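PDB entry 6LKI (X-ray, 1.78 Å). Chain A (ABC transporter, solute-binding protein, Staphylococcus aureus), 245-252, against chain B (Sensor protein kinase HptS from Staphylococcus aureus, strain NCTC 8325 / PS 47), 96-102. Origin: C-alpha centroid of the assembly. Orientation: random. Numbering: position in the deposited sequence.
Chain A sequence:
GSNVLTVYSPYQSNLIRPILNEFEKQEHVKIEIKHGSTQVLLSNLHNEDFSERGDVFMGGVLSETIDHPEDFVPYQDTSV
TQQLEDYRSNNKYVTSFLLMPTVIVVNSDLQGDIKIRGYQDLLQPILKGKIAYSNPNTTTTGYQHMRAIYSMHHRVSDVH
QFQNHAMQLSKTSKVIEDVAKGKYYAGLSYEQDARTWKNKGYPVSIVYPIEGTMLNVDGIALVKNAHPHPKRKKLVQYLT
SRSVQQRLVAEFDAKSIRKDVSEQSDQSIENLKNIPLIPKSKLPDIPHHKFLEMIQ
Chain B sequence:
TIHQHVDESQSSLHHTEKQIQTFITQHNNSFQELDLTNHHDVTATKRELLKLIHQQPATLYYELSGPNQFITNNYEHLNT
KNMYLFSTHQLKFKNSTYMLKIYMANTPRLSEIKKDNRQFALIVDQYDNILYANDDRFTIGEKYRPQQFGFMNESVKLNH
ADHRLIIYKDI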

# COMPACT_ATOMS: atom_id res chain seq x y z
N GLN A 245 2.58 12.58 2.15
CA GLN A 245 3.07 12.10 0.86
C GLN A 245 4.38 11.33 1.02
O GLN A 245 4.62 10.37 0.28
N GLN A 246 5.23 11.73 1.96
CA GLN A 246 6.47 11.00 2.20
C GLN A 246 6.19 9.59 2.72
O GLN A 246 6.87 8.64 2.33
N ARG A 247 5.19 9.45 3.59
CA ARG A 247 4.83 8.12 4.07
C ARG A 247 4.19 7.29 2.96
O ARG A 247 4.47 6.09 2.84
N LEU A 248 3.35 7.92 2.14
CA LEU A 248 2.68 7.19 1.06
C LEU A 248 3.68 6.68 0.03
O LEU A 248 3.55 5.55 -0.47
N VAL A 249 4.68 7.49 -0.31
CA VAL A 249 5.70 7.06 -1.26
C VAL A 249 6.44 5.84 -0.72
O VAL A 249 6.72 4.88 -1.46
N ALA A 250 6.75 5.83 0.57
CA ALA A 250 7.49 4.72 1.16
C ALA A 250 6.64 3.46 1.25
O ALA A 250 7.17 2.35 1.09
N GLU A 251 5.34 3.59 1.49
CA GLU A 251 4.51 2.41 1.72
C GLU A 251 3.86 1.88 0.44
O GLU A 251 3.73 0.66 0.29
N PHE A 252 3.47 2.77 -0.47
CA PHE A 252 2.79 2.37 -1.69
C PHE A 252 3.74 2.09 -2.85
O PHE A 252 3.29 1.63 -3.90
N SER B 96 15.81 9.77 1.46
CA SER B 96 14.36 9.74 1.39
C SER B 96 13.82 9.44 2.78
O SER B 96 14.57 9.23 3.73
N THR B 97 12.49 9.42 2.89
CA THR B 97 11.80 9.07 4.12
C THR B 97 11.45 7.59 4.09
O THR B 97 10.96 7.08 3.08
N TYR B 98 11.71 6.90 5.20
CA TYR B 98 11.42 5.48 5.33
C TYR B 98 10.50 5.25 6.53
O TYR B 98 10.59 5.95 7.54
N MET B 99 9.61 4.27 6.40
CA MET B 99 8.73 3.87 7.48
C MET B 99 9.30 2.63 8.16
O MET B 99 9.64 1.65 7.49
N LEU B 100 9.42 2.69 9.48
CA LEU B 100 9.93 1.57 10.27
C LEU B 100 8.79 1.01 11.11
O LEU B 100 8.25 1.71 11.97
N LYS B 101 8.45 -0.23 10.86
CA LYS B 101 7.51 -0.93 11.67
C LYS B 101 8.16 -2.11 12.36
O LYS B 101 8.89 -2.79 11.76
N ILE B 102 7.84 -2.32 13.62
CA ILE B 102 8.38 -3.42 14.41
C ILE B 102 7.22 -4.29 14.87
O ILE B 102 6.27 -3.79 15.47

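The strand 97-102 crosses the helix at 69°, with axes 7.4 Å apart at closest approach. Strand alternation sends the CA-to-CB bonds of Thr B97, Met B99 and Lys B101 toward the helix, while that of Tyr B98 points away. Ala A250 also points toward the strand, and its short side chain permits close approach: CB lies 3.6 Å from Thr B97 O and 4.1 Å from Met B99 CG. Met B99 is folded, with all three chi angles m (-64°, -59°, -58°); this brings its CE over one face of the Arg A247 guanidinium, 3.7 Å from Arg A247 NE.

Arg A247 is extended (chi1 to chi3 all t), and its NE donates to Glu A251 OE2 one helical turn on (3.0 Å). Glu A251 (m, t) starts sideways, but its end comes nearer the strand, where OE2 also accepts from Lys B101 NZ at 2.7 Å. Lys B101 reaches it with chi3 between wells at -143° and chi4 m. The shared carboxylate oxygen thus lies between two cations whose Arg A247 NH2 and Lys B101 NZ are 4.1 Å apart.

At Gln A246 (m, t) and Thr B97 (m), waters complete the contact. Water 1 donates to Gln A246 O (2.8 Å) and Thr B97 O (2.7 Å); water 2 links Gln A246 OE1 (2.7 Å) to Thr B97 OG1 (2.8 Å).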

# COMPACT_ATOMS: atom_id res chain seq x y z
CB GLN A 245 3.26 13.28 -0.10
CG GLN A 245 1.96 13.84 -0.65
CD GLN A 245 1.52 13.15 -1.92
OE1 GLN A 245 2.30 13.01 -2.87
NE2 GLN A 245 0.27 12.70 -1.95
CB GLN A 246 7.35 11.77 3.18
CG GLN A 246 7.97 13.03 2.60
CD GLN A 246 8.50 13.97 3.67
OE1 GLN A 246 8.01 13.99 4.79
NE2 GLN A 246 9.52 14.75 3.31
CB ARG A 247 3.88 8.23 5.27
CG ARG A 247 3.27 6.89 5.68
CD ARG A 247 2.60 6.97 7.05
NE ARG A 247 2.11 5.66 7.47
CZ ARG A 247 1.63 5.39 8.68
NH1 ARG A 247 1.57 6.35 9.60
NH2 ARG A 247 1.21 4.17 8.98
CB LEU A 248 1.63 8.08 0.40
CG LEU A 248 0.33 8.27 1.18
CD1 LEU A 248 -0.37 9.54 0.75
CD2 LEU A 248 -0.57 7.06 1.00
CB VAL A 249 6.67 8.22 -1.57
CG1 VAL A 249 7.96 7.70 -2.17
CG2 VAL A 249 6.00 9.22 -2.51
CB ALA A 250 8.00 5.10 2.55
CB GLU A 251 3.43 2.74 2.75
CG GLU A 251 3.98 3.08 4.13
CD GLU A 251 2.90 3.12 5.20
OE1 GLU A 251 1.70 3.17 4.85
OE2 GLU A 251 3.26 3.11 6.40
CB PHE A 252 1.79 3.45 -2.14
CG PHE A 252 0.51 3.46 -1.35
CD1 PHE A 252 0.44 2.96 -0.07
CD2 PHE A 252 -0.64 4.00 -1.91
CE1 PHE A 252 -0.74 2.98 0.65
CE2 PHE A 252 -1.83 4.03 -1.20
CZ PHE A 252 -1.88 3.52 0.08
CB SER B 96 13.87 8.71 0.37
OG SER B 96 12.46 8.70 0.27
CB THR B 97 10.54 9.92 4.30
OG1 THR B 97 10.90 11.22 4.78
CG2 THR B 97 9.58 9.27 5.28
CB TYR B 98 12.71 4.66 5.50
CG TYR B 98 13.57 4.62 4.25
CD1 TYR B 98 14.31 5.72 3.86
CD2 TYR B 98 13.65 3.46 3.48
CE1 TYR B 98 15.10 5.69 2.72
CE2 TYR B 98 14.43 3.42 2.34
CZ TYR B 98 15.15 4.53 1.97
OH TYR B 98 15.94 4.49 0.84
CB MET B 99 7.32 3.57 6.96
CG MET B 99 6.60 4.78 6.36
SD MET B 99 6.41 6.15 7.52
CE MET B 99 5.50 5.35 8.84
CB LEU B 100 11.09 2.01 11.16
CG LEU B 100 11.60 0.95 12.15
CD1 LEU B 100 12.14 -0.27 11.40
CD2 LEU B 100 12.66 1.53 13.08
CB LYS B 101 6.39 -1.42 10.82
CG LYS B 101 5.74 -0.36 10.03
CD LYS B 101 4.36 -0.79 9.67
CE LYS B 101 3.99 -0.33 8.30
NZ LYS B 101 3.81 1.13 8.20
CB ILE B 102 9.20 -2.91 15.61
CG1 ILE B 102 10.42 -2.12 15.12
CG2 ILE B 102 9.64 -4.07 16.49
CD1 ILE B 102 11.27 -1.56 16.23
O HOH W 1 9.37 8.31 1.21
O HOH W 2 9.07 12.36 6.62